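Local structure of epidermal growth factor receptor pathway substrate 8-like protein 1 (Mus musculus, 2CY5) at residues A[5-10]-A[55-60]; A[11-16]-A[120-125]; A[95-100]-A[110-115]. The protein probably binds short peptide motifs of partner proteins through its phosphotyrosine-binding (PTB) domain, as an Eps8-related protein of signal transduction. One frame throughout, in Å; residues are numbered along the deposited sequence.

Contact 1 (A[5-10]-A[55-60]). With CA (calcium ion), chain B.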
loop_
_atom_site.group_PDB
_atom_site.type_symbol
_atom_site.label_atom_id
_atom_site.label_comp_id
_atom_site.label_asym_id
_atom_site.label_seq_id
_atom_site.Cartn_x
_atom_site.Cartn_y
_atom_site.Cartn_z
HETATM N N MSE A 5 12.965 -11.022 -24.776
HETATM C CA MSE A 5 13.002 -9.490 -24.843
HETATM C C MSE A 5 11.797 -8.711 -25.424
HETATM O O MSE A 5 11.356 -9.016 -26.541
HETATM C CB MSE A 5 14.224 -9.013 -25.617
HETATM C CG MSE A 5 14.914 -7.897 -24.873
HETATM SE SE MSE A 5 16.272 -8.455 -23.554
HETATM C CE MSE A 5 17.878 -8.038 -24.603
ATOM N N ALA A 6 11.286 -7.706 -24.671
ATOM C CA ALA A 6 10.158 -6.824 -25.084
ATOM C C ALA A 6 10.150 -5.690 -24.105
ATOM O O ALA A 6 10.291 -5.968 -22.902
ATOM C CB ALA A 6 8.811 -7.541 -25.009
ATOM N N ASP A 7 10.068 -4.440 -24.566
ATOM C CA ASP A 7 10.096 -3.434 -23.553
ATOM C C ASP A 7 8.874 -3.482 -22.663
ATOM O O ASP A 7 9.020 -3.253 -21.514
ATOM C CB ASP A 7 10.188 -2.042 -24.111
ATOM C CG ASP A 7 11.534 -1.796 -24.716
ATOM O OD1 ASP A 7 12.581 -2.505 -24.423
ATOM O OD2 ASP A 7 11.482 -0.895 -25.525
ATOM N N VAL A 8 7.694 -3.661 -23.224
ATOM C CA VAL A 8 6.440 -3.704 -22.410
ATOM C C VAL A 8 5.772 -5.011 -22.652
ATOM O O VAL A 8 5.553 -5.417 -23.888
ATOM C CB VAL A 8 5.494 -2.630 -22.896
ATOM C CG1 VAL A 8 4.196 -2.713 -22.128
ATOM C CG2 VAL A 8 6.187 -1.292 -22.775
ATOM N N SER A 9 5.513 -5.784 -21.584
ATOM C CA SER A 9 4.811 -7.006 -21.831
ATOM C C SER A 9 3.738 -7.048 -20.737
ATOM O O SER A 9 3.913 -6.403 -19.628
ATOM C CB SER A 9 5.739 -8.204 -21.602
ATOM O OG SER A 9 6.950 -8.167 -22.345
ATOM N N GLN A 10 2.701 -7.813 -20.983
ATOM C CA GLN A 10 1.626 -8.104 -19.946
ATOM C C GLN A 10 1.335 -9.525 -19.762
ATOM O O GLN A 10 1.475 -10.367 -20.675
ATOM C CB GLN A 10 0.283 -7.511 -20.193
ATOM C CG GLN A 10 0.161 -6.927 -21.530
ATOM C CD GLN A 10 -1.216 -6.309 -21.696
ATOM O OE1 GLN A 10 -1.420 -5.116 -21.392
ATOM N NE2 GLN A 10 -2.185 -7.154 -22.085
ATOM N N VAL A 55 4.817 -5.268 -17.308
ATOM C CA VAL A 55 6.208 -4.867 -17.004
ATOM C C VAL A 55 6.662 -3.889 -18.088
ATOM O O VAL A 55 6.543 -4.226 -19.293
ATOM C CB VAL A 55 7.029 -6.076 -17.061
ATOM C CG1 VAL A 55 8.409 -5.802 -16.668
ATOM C CG2 VAL A 55 6.368 -7.204 -16.065
ATOM N N SER A 56 7.104 -2.704 -17.708
ATOM C CA SER A 56 7.608 -1.695 -18.647
ATOM C C SER A 56 8.945 -1.375 -18.226
ATOM O O SER A 56 9.405 -1.798 -17.159
ATOM C CB SER A 56 6.693 -0.510 -18.647
ATOM O OG SER A 56 6.985 0.282 -17.558
ATOM N N PRO A 57 9.719 -0.615 -19.010
ATOM C CA PRO A 57 11.073 -0.411 -18.501
ATOM C C PRO A 57 11.206 0.506 -17.271
ATOM O O PRO A 57 12.267 0.638 -16.800
ATOM C CB PRO A 57 11.828 0.278 -19.673
ATOM C CG PRO A 57 10.999 -0.321 -20.885
ATOM C CD PRO A 57 9.559 -0.136 -20.405
ATOM N N SER A 58 10.168 1.209 -16.892
ATOM C CA SER A 58 10.252 2.076 -15.674
ATOM C C SER A 58 9.456 1.582 -14.473
ATOM O O SER A 58 9.669 2.101 -13.392
ATOM C CB SER A 58 9.738 3.444 -15.993
ATOM O OG SER A 58 8.372 3.362 -16.377
ATOM N N GLN A 59 8.515 0.633 -14.660
ATOM C CA GLN A 59 7.626 0.155 -13.571
ATOM C C GLN A 59 6.890 -1.090 -13.827
ATOM O O GLN A 59 6.794 -1.545 -14.994
ATOM C CB GLN A 59 6.595 1.182 -13.217
ATOM C CG GLN A 59 5.647 1.581 -14.297
ATOM C CD GLN A 59 4.618 2.707 -13.806
ATOM O OE1 GLN A 59 3.457 2.671 -14.162
ATOM N NE2 GLN A 59 5.074 3.655 -12.989
ATOM N N VAL A 60 6.374 -1.674 -12.749
ATOM C CA VAL A 60 5.498 -2.833 -12.838
ATOM C C VAL A 60 4.126 -2.256 -12.501
ATOM O O VAL A 60 3.974 -1.533 -11.482
ATOM C CB VAL A 60 5.857 -3.965 -11.830
ATOM C CG1 VAL A 60 4.795 -5.039 -11.810
ATOM C CG2 VAL A 60 7.147 -4.542 -12.245
HETATM CA CA CA B . 10.931 -6.809 -20.753
HETATM O O HOH W 1 11.174 -8.890 -21.810
HETATM O O HOH W 2 12.968 -6.508 -22.033
HETATM O O HOH W 3 10.885 -4.458 -20.131
HETATM O O HOH W 4 8.588 -6.375 -20.538
HETATM O O HOH W 5 12.666 -7.071 -19.295
#
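Ser9 and Val55 form an antiparallel hydrogen-bonded pair at the surface end of the sheet, where strand 9-20 begins beside the end of strand 49-55 and a calcium ion sits close by. Both backbone bonds of the pair are made: Ser9 N gives its proton to Val55 O at 3.0 Å, and Val55 N returns one to Ser9 O at 2.7 Å. Val55 O also receives the CA-H of Val8, whose CA lies 3.2 Å from it, and a calcium-bound water lies within hydrogen-bonding distance of it, though that water has more acceptors around it than protons to give.

Beyond the pair the two chains stay together through looser contacts. Asp7 and Pro57 cross at about a right angle, with Asp7 CB 3.7 Å from Pro57 CG and the carbonyl oxygen of Asp7 resting 3.4 Å from Pro57 CD. On Val8 the CG2 branch, anti to the carbonyl carbon, approaches Pro57 CD at 4.3 Å. Residues 56-58 make the turn that links strands 49-55 and 59-63 of the antiparallel sheet of the PTB domain, a fold of the PH superfamily. Inside this turn Ser56 N is bonded to Gln59 O, while Ser58 N makes only a weak bond to Ser56 OG.

The calcium ion is held by Ala6 O at 2.4 Å, by five waters and by Asp125 of helix 118-133. One of these waters donates to Asp7 O at 2.6 Å, and the one at Val55 O also lies in hydrogen-bonding contact with Ser9 OG.

Contact 2 (A[11-16]-A[120-125]). With CA (calcium ion), chain B.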
loop_
_atom_site.group_PDB
_atom_site.type_symbol
_atom_site.label_atom_id
_atom_site.label_comp_id
_atom_site.label_asym_id
_atom_site.label_seq_id
_atom_site.Cartn_x
_atom_site.Cartn_y
_atom_site.Cartn_z
ATOM N N TYR A 11 0.895 -9.847 -18.568
ATOM C CA TYR A 11 0.587 -11.200 -18.194
ATOM C C TYR A 11 -0.703 -11.201 -17.334
ATOM O O TYR A 11 -0.990 -10.198 -16.572
ATOM C CB TYR A 11 1.681 -11.721 -17.292
ATOM C CG TYR A 11 3.000 -11.558 -17.950
ATOM C CD1 TYR A 11 3.804 -10.418 -17.686
ATOM C CD2 TYR A 11 3.474 -12.543 -18.843
ATOM C CE1 TYR A 11 5.080 -10.248 -18.279
ATOM C CE2 TYR A 11 4.794 -12.405 -19.427
ATOM C CZ TYR A 11 5.572 -11.296 -19.139
ATOM O OH TYR A 11 6.808 -11.120 -19.607
ATOM N N HIS A 12 -1.552 -12.178 -17.562
ATOM C CA HIS A 12 -2.686 -12.273 -16.658
ATOM C C HIS A 12 -2.201 -13.099 -15.450
ATOM O O HIS A 12 -1.513 -14.131 -15.623
ATOM C CB HIS A 12 -3.835 -12.981 -17.288
ATOM C CG HIS A 12 -4.488 -12.171 -18.365
ATOM N ND1 HIS A 12 -5.740 -11.613 -18.211
ATOM C CD2 HIS A 12 -4.018 -11.750 -19.561
ATOM C CE1 HIS A 12 -6.003 -10.887 -19.273
ATOM N NE2 HIS A 12 -4.975 -10.954 -20.105
ATOM N N VAL A 13 -2.530 -12.621 -14.222
ATOM C CA VAL A 13 -2.150 -13.403 -13.068
ATOM C C VAL A 13 -3.329 -13.320 -12.088
ATOM O O VAL A 13 -4.197 -12.480 -12.278
ATOM C CB VAL A 13 -0.892 -12.734 -12.333
ATOM C CG1 VAL A 13 0.298 -12.698 -13.294
ATOM C CG2 VAL A 13 -1.282 -11.360 -11.892
ATOM N N ASN A 14 -3.226 -14.079 -11.015
ATOM C CA ASN A 14 -4.189 -13.958 -9.901
ATOM C C ASN A 14 -3.397 -13.412 -8.721
ATOM O O ASN A 14 -2.460 -14.051 -8.213
ATOM C CB ASN A 14 -4.652 -15.395 -9.491
ATOM C CG ASN A 14 -5.733 -15.944 -10.487
ATOM O OD1 ASN A 14 -6.363 -15.225 -11.091
ATOM N ND2 ASN A 14 -5.833 -17.191 -10.615
ATOM N N HIS A 15 -3.821 -12.297 -8.209
ATOM C CA HIS A 15 -3.113 -11.838 -6.989
ATOM C C HIS A 15 -3.597 -12.714 -5.844
ATOM O O HIS A 15 -4.830 -12.990 -5.736
ATOM C CB HIS A 15 -3.549 -10.367 -6.803
ATOM C CG HIS A 15 -3.136 -9.866 -5.449
ATOM N ND1 HIS A 15 -3.976 -9.892 -4.323
ATOM C CD2 HIS A 15 -1.940 -9.385 -5.011
ATOM C CE1 HIS A 15 -3.301 -9.452 -3.266
ATOM N NE2 HIS A 15 -2.064 -9.129 -3.650
ATOM N N LEU A 16 -2.749 -13.204 -4.986
ATOM C CA LEU A 16 -3.212 -14.040 -3.896
ATOM C C LEU A 16 -3.216 -13.230 -2.572
ATOM O O LEU A 16 -4.197 -13.308 -1.897
ATOM C CB LEU A 16 -2.288 -15.200 -3.671
ATOM C CG LEU A 16 -2.233 -16.090 -4.971
ATOM C CD1 LEU A 16 -1.333 -17.345 -4.600
ATOM C CD2 LEU A 16 -3.664 -16.604 -5.244
ATOM N N GLU A 120 7.719 -18.138 -13.634
ATOM C CA GLU A 120 9.141 -18.073 -14.021
ATOM C C GLU A 120 9.426 -17.111 -15.155
ATOM O O GLU A 120 10.474 -16.386 -15.102
ATOM C CB GLU A 120 9.635 -19.436 -14.490
ATOM C CG GLU A 120 11.097 -19.353 -14.637
ATOM C CD GLU A 120 11.767 -19.243 -13.246
ATOM O OE1 GLU A 120 12.834 -18.553 -13.242
ATOM O OE2 GLU A 120 11.217 -19.865 -12.233
ATOM N N LEU A 121 8.519 -17.057 -16.081
ATOM C CA LEU A 121 8.687 -16.151 -17.252
ATOM C C LEU A 121 8.523 -14.763 -16.795
ATOM O O LEU A 121 9.221 -13.859 -17.243
ATOM C CB LEU A 121 7.615 -16.485 -18.292
ATOM C CG LEU A 121 7.627 -15.766 -19.649
ATOM C CD1 LEU A 121 8.847 -16.184 -20.412
ATOM C CD2 LEU A 121 6.433 -16.111 -20.537
ATOM N N ILE A 122 7.650 -14.544 -15.808
ATOM C CA ILE A 122 7.431 -13.107 -15.395
ATOM C C ILE A 122 8.594 -12.628 -14.552
ATOM O O ILE A 122 9.005 -11.459 -14.696
ATOM C CB ILE A 122 6.057 -12.924 -14.583
ATOM C CG1 ILE A 122 4.815 -13.402 -15.431
ATOM C CG2 ILE A 122 5.887 -11.453 -14.228
ATOM C CD1 ILE A 122 3.471 -13.618 -14.546
ATOM N N ARG A 123 9.098 -13.509 -13.661
ATOM C CA ARG A 123 10.301 -13.253 -12.866
ATOM C C ARG A 123 11.462 -12.853 -13.788
ATOM O O ARG A 123 12.116 -11.837 -13.524
ATOM C CB ARG A 123 10.704 -14.482 -12.077
ATOM C CG ARG A 123 12.065 -14.266 -11.358
ATOM C CD ARG A 123 12.586 -15.583 -10.869
ATOM N NE ARG A 123 13.106 -16.187 -12.085
ATOM C CZ ARG A 123 14.200 -15.712 -12.692
ATOM N NH1 ARG A 123 14.863 -14.667 -12.194
ATOM N NH2 ARG A 123 14.600 -16.272 -13.816
ATOM N N GLU A 124 11.666 -13.561 -14.892
ATOM C CA GLU A 124 12.821 -13.188 -15.724
ATOM C C GLU A 124 12.610 -11.890 -16.320
ATOM O O GLU A 124 13.573 -11.205 -16.413
ATOM C CB GLU A 124 13.062 -14.197 -16.899
ATOM C CG GLU A 124 13.782 -15.444 -16.543
ATOM C CD GLU A 124 13.754 -16.360 -17.863
ATOM O OE1 GLU A 124 12.829 -17.254 -18.031
ATOM O OE2 GLU A 124 14.597 -16.088 -18.752
ATOM N N ASP A 125 11.398 -11.531 -16.735
ATOM C CA ASP A 125 11.126 -10.261 -17.341
ATOM C C ASP A 125 11.326 -9.088 -16.367
ATOM O O ASP A 125 12.057 -8.079 -16.629
ATOM C CB ASP A 125 9.678 -10.284 -17.853
ATOM C CG ASP A 125 9.343 -9.042 -18.703
ATOM O OD1 ASP A 125 10.266 -8.267 -19.000
ATOM O OD2 ASP A 125 8.205 -8.864 -19.141
HETATM CA CA CA B . 10.931 -6.809 -20.753
HETATM O O HOH W 4 8.588 -6.375 -20.538
HETATM O O HOH W 5 12.666 -7.071 -19.295
HETATM O O HOH W 3 10.885 -4.458 -20.131
HETATM O O HOH W 1 11.174 -8.890 -21.810
HETATM O O HOH W 2 12.968 -6.508 -22.033
#
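Tyr11 reaches from strand 9-20 across Ile122 of helix 118-133 to Asp125. Its CB lies 3.8 Å from Ile122 CD1, and CG, placed anti to the carbonyl carbon (chi1 -54°), meets Ile122 CG1 at 3.6 Å. That CG1 sits over one face of the ring, displaced toward the rim, in a CH-pi contact 3.7 Å from the centroid. Farther out, CE2 approaches Leu121 CD2 obliquely. At the tip, OH donates to Asp125 OD2 at 2.7 Å; this oxygen lies at the ring edge and is met on its anti side but 30° out of the carboxylate plane, ring and carboxylate planes being 72° apart. Two residues on, and also directed at the helix, Val13 CG1 touches Ile122 CD1 at 3.5 Å, adding to the packing of the C-terminal helix of the PTB fold on the sheet.

An alanine in place of Tyr11 would probably leave Ile122 CG1 without the ring face it packs on and the orientation of Asp125 resting on its calcium and water contacts.

Asp125 OD1 binds calcium at 2.4 Å, while OD2 takes the phenol proton and is also approached by a calcium-bound water. Tyr11 is placed as a second-shell residue and probably helps to orient the carboxylate, from which calcium probably draws charge.

Contact 3 (A[95-100]-A[110-115])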
loop_
_atom_site.group_PDB
_atom_site.type_symbol
_atom_site.label_atom_id
_atom_site.label_comp_id
_atom_site.label_asym_id
_atom_site.label_seq_id
_atom_site.Cartn_x
_atom_site.Cartn_y
_atom_site.Cartn_z
ATOM N N LEU A 95 4.679 -16.162 -8.101
ATOM C CA LEU A 95 5.537 -15.072 -8.377
ATOM C C LEU A 95 5.606 -14.239 -7.012
ATOM O O LEU A 95 4.569 -13.835 -6.423
ATOM C CB LEU A 95 4.909 -14.178 -9.430
ATOM C CG LEU A 95 5.782 -12.883 -9.551
ATOM C CD1 LEU A 95 7.173 -13.135 -10.175
ATOM C CD2 LEU A 95 5.023 -11.799 -10.553
ATOM N N LEU A 96 6.784 -14.032 -6.484
ATOM C CA LEU A 96 6.867 -13.236 -5.267
ATOM C C LEU A 96 7.514 -11.935 -5.606
ATOM O O LEU A 96 8.564 -11.835 -6.348
ATOM C CB LEU A 96 7.697 -14.012 -4.304
ATOM C CG LEU A 96 7.683 -13.614 -2.834
ATOM C CD1 LEU A 96 8.324 -14.694 -1.975
ATOM C CD2 LEU A 96 8.484 -12.492 -2.786
ATOM N N LEU A 97 6.916 -10.839 -5.178
ATOM C CA LEU A 97 7.543 -9.498 -5.364
ATOM C C LEU A 97 7.645 -8.790 -3.991
ATOM O O LEU A 97 6.651 -8.702 -3.265
ATOM C CB LEU A 97 6.740 -8.551 -6.290
ATOM C CG LEU A 97 6.829 -8.632 -7.759
ATOM C CD1 LEU A 97 5.694 -7.663 -8.319
ATOM C CD2 LEU A 97 8.202 -8.074 -8.121
ATOM N N VAL A 98 8.828 -8.354 -3.600
ATOM C CA VAL A 98 8.901 -7.601 -2.340
ATOM C C VAL A 98 9.114 -6.167 -2.796
ATOM O O VAL A 98 10.052 -5.898 -3.602
ATOM C CB VAL A 98 10.089 -8.070 -1.542
ATOM C CG1 VAL A 98 10.233 -7.149 -0.146
ATOM C CG2 VAL A 98 10.051 -9.615 -1.394
ATOM N N CYS A 99 8.309 -5.167 -2.306
ATOM C CA CYS A 99 8.488 -3.777 -2.728
ATOM C C CYS A 99 8.725 -2.963 -1.397
ATOM O O CYS A 99 8.287 -3.415 -0.279
ATOM C CB CYS A 99 7.191 -3.298 -3.337
ATOM S SG CYS A 99 7.009 -4.283 -4.810
ATOM N N GLN A 100 9.371 -1.826 -1.519
ATOM C CA GLN A 100 9.517 -0.910 -0.310
ATOM C C GLN A 100 8.985 0.365 -0.899
ATOM O O GLN A 100 9.665 1.034 -1.748
ATOM C CB GLN A 100 11.019 -0.735 0.090
ATOM C CG GLN A 100 11.238 0.404 1.240
ATOM C CD GLN A 100 10.307 0.089 2.434
ATOM O OE1 GLN A 100 9.243 0.695 2.622
ATOM N NE2 GLN A 100 10.682 -0.866 3.202
ATOM N N HIS A 110 4.296 -9.326 -1.980
ATOM C CA HIS A 110 3.098 -9.557 -2.789
ATOM C C HIS A 110 3.261 -11.020 -3.465
ATOM O O HIS A 110 4.345 -11.358 -4.037
ATOM C CB HIS A 110 3.024 -8.579 -3.901
ATOM C CG HIS A 110 3.028 -7.127 -3.491
ATOM N ND1 HIS A 110 1.867 -6.459 -3.144
ATOM C CD2 HIS A 110 4.049 -6.224 -3.345
ATOM C CE1 HIS A 110 2.189 -5.215 -2.778
ATOM N NE2 HIS A 110 3.497 -5.050 -2.879
ATOM N N PHE A 111 2.235 -11.859 -3.371
ATOM C CA PHE A 111 2.275 -13.173 -4.034
ATOM C C PHE A 111 1.212 -13.201 -5.132
ATOM O O PHE A 111 -0.006 -12.819 -4.914
ATOM C CB PHE A 111 1.940 -14.281 -3.048
ATOM C CG PHE A 111 3.092 -14.832 -2.304
ATOM C CD1 PHE A 111 3.978 -15.664 -2.901
ATOM C CD2 PHE A 111 3.229 -14.541 -0.941
ATOM C CE1 PHE A 111 5.011 -16.274 -2.182
ATOM C CE2 PHE A 111 4.263 -15.132 -0.169
ATOM C CZ PHE A 111 5.185 -16.036 -0.772
ATOM N N PHE A 112 1.642 -13.755 -6.306
ATOM C CA PHE A 112 0.754 -13.912 -7.491
ATOM C C PHE A 112 0.895 -15.301 -8.012
ATOM O O PHE A 112 1.929 -15.938 -7.858
ATOM C CB PHE A 112 1.090 -12.914 -8.608
ATOM C CG PHE A 112 1.091 -11.487 -8.169
ATOM C CD1 PHE A 112 2.270 -10.898 -7.597
ATOM C CD2 PHE A 112 0.027 -10.679 -8.403
ATOM C CE1 PHE A 112 2.363 -9.507 -7.319
ATOM C CE2 PHE A 112 0.060 -9.220 -8.112
ATOM C CZ PHE A 112 1.255 -8.640 -7.583
ATOM N N GLN A 113 -0.208 -15.821 -8.520
ATOM C CA GLN A 113 -0.263 -17.207 -9.074
ATOM C C GLN A 113 -0.189 -16.960 -10.538
ATOM O O GLN A 113 -0.865 -16.107 -11.093
ATOM C CB GLN A 113 -1.612 -17.784 -8.839
ATOM C CG GLN A 113 -1.753 -19.146 -9.261
ATOM C CD GLN A 113 -3.070 -19.652 -8.750
ATOM O OE1 GLN A 113 -4.174 -19.009 -8.892
ATOM N NE2 GLN A 113 -2.982 -20.802 -8.132
ATOM N N GLY A 114 0.642 -17.691 -11.249
ATOM C CA GLY A 114 0.722 -17.344 -12.665
ATOM C C GLY A 114 -0.356 -18.242 -13.301
ATOM O O GLY A 114 -0.779 -19.202 -12.638
ATOM N N LEU A 115 -0.820 -17.919 -14.516
ATOM C CA LEU A 115 -1.742 -18.830 -15.165
ATOM C C LEU A 115 -0.954 -19.637 -16.280
ATOM O O LEU A 115 0.030 -20.343 -16.031
ATOM C CB LEU A 115 -2.822 -18.010 -15.766
ATOM C CG LEU A 115 -3.399 -17.100 -14.596
ATOM C CD1 LEU A 115 -4.382 -16.023 -15.089
ATOM C CD2 LEU A 115 -4.159 -18.137 -13.677
#
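Leu95 pairs with Phe112, Leu96 with Phe111 and Leu97 with His110, joining the two strands of a beta hairpin, 94-99 and 108-114, in antiparallel register. The backbone bonds come in two reciprocal pairs. Leu95 N donates to Phe112 O at 2.8 Å and Phe112 N returns a bond to Leu95 O; Leu97 and His110 exchange bonds in the same way, His110 N reaching Leu97 O at 2.8 Å. Between these pairs, at the non-hydrogen-bonded position of Leu96 and Phe111, CA-H groups point to carbonyls: Phe111 CA lies 3.4 Å from Leu95 O, and Leu96 CA approaches His110 O.

Apolar contacts fall on both faces of the sheet. On one, Leu96 crosses Phe111: its CG, anti to the backbone N (chi1 -165°), lies over a face of the ring, offset toward the rim, in a CH-pi contact 4.2 Å from the centroid, and its CD1 comes within 3.6 Å of Phe111 CZ. On the other, Leu95 and Phe112 lie side by side, pointing the same way, their CB atoms 4.1 Å apart, while Leu97 CD1 meets Phe112 CE1 at 3.9 Å.

Sulfur and imidazole supply the remaining contact. Cys99 SG approaches the His110 ring obliquely, 3.8 Å from CD2, and the polar end of that ring is held elsewhere by a hydrogen bond between ND1 and Thr18 OG1.

The hairpin lies at the centre of the PTB domain, flanked in the sheet by strands 9-20 and 79-85. Leu96 and Phe111 pack on helix 30-42; on the opposite face Phe112 meets His15 edge-to-face and touches Val13, and Leu95 reaches Ile122 of helix 118-133.

All three contacts involve one antiparallel sheet; contact 2 joins it to helix 118-133. Contacts 1 and 2 share strand 9-20 and the calcium ion, their centres about 12 Å apart, and their segments alternate along the chain. Contact 3 is nested within the loop that contact 2 closes; those two centres are about 7 Å apart, and strands 9-20 and 108-114 are neighbours linked by probable backbone hydrogen bonds such as Leu16 N to Phe111 O. Contacts 1 and 3 follow in series, about 16 Å between centres. The arrangement runs from the central hairpin through strand 9-20 and helix 118-133 to the surface metal site, where the calcium ion bridges the N-terminal residues and the last helix.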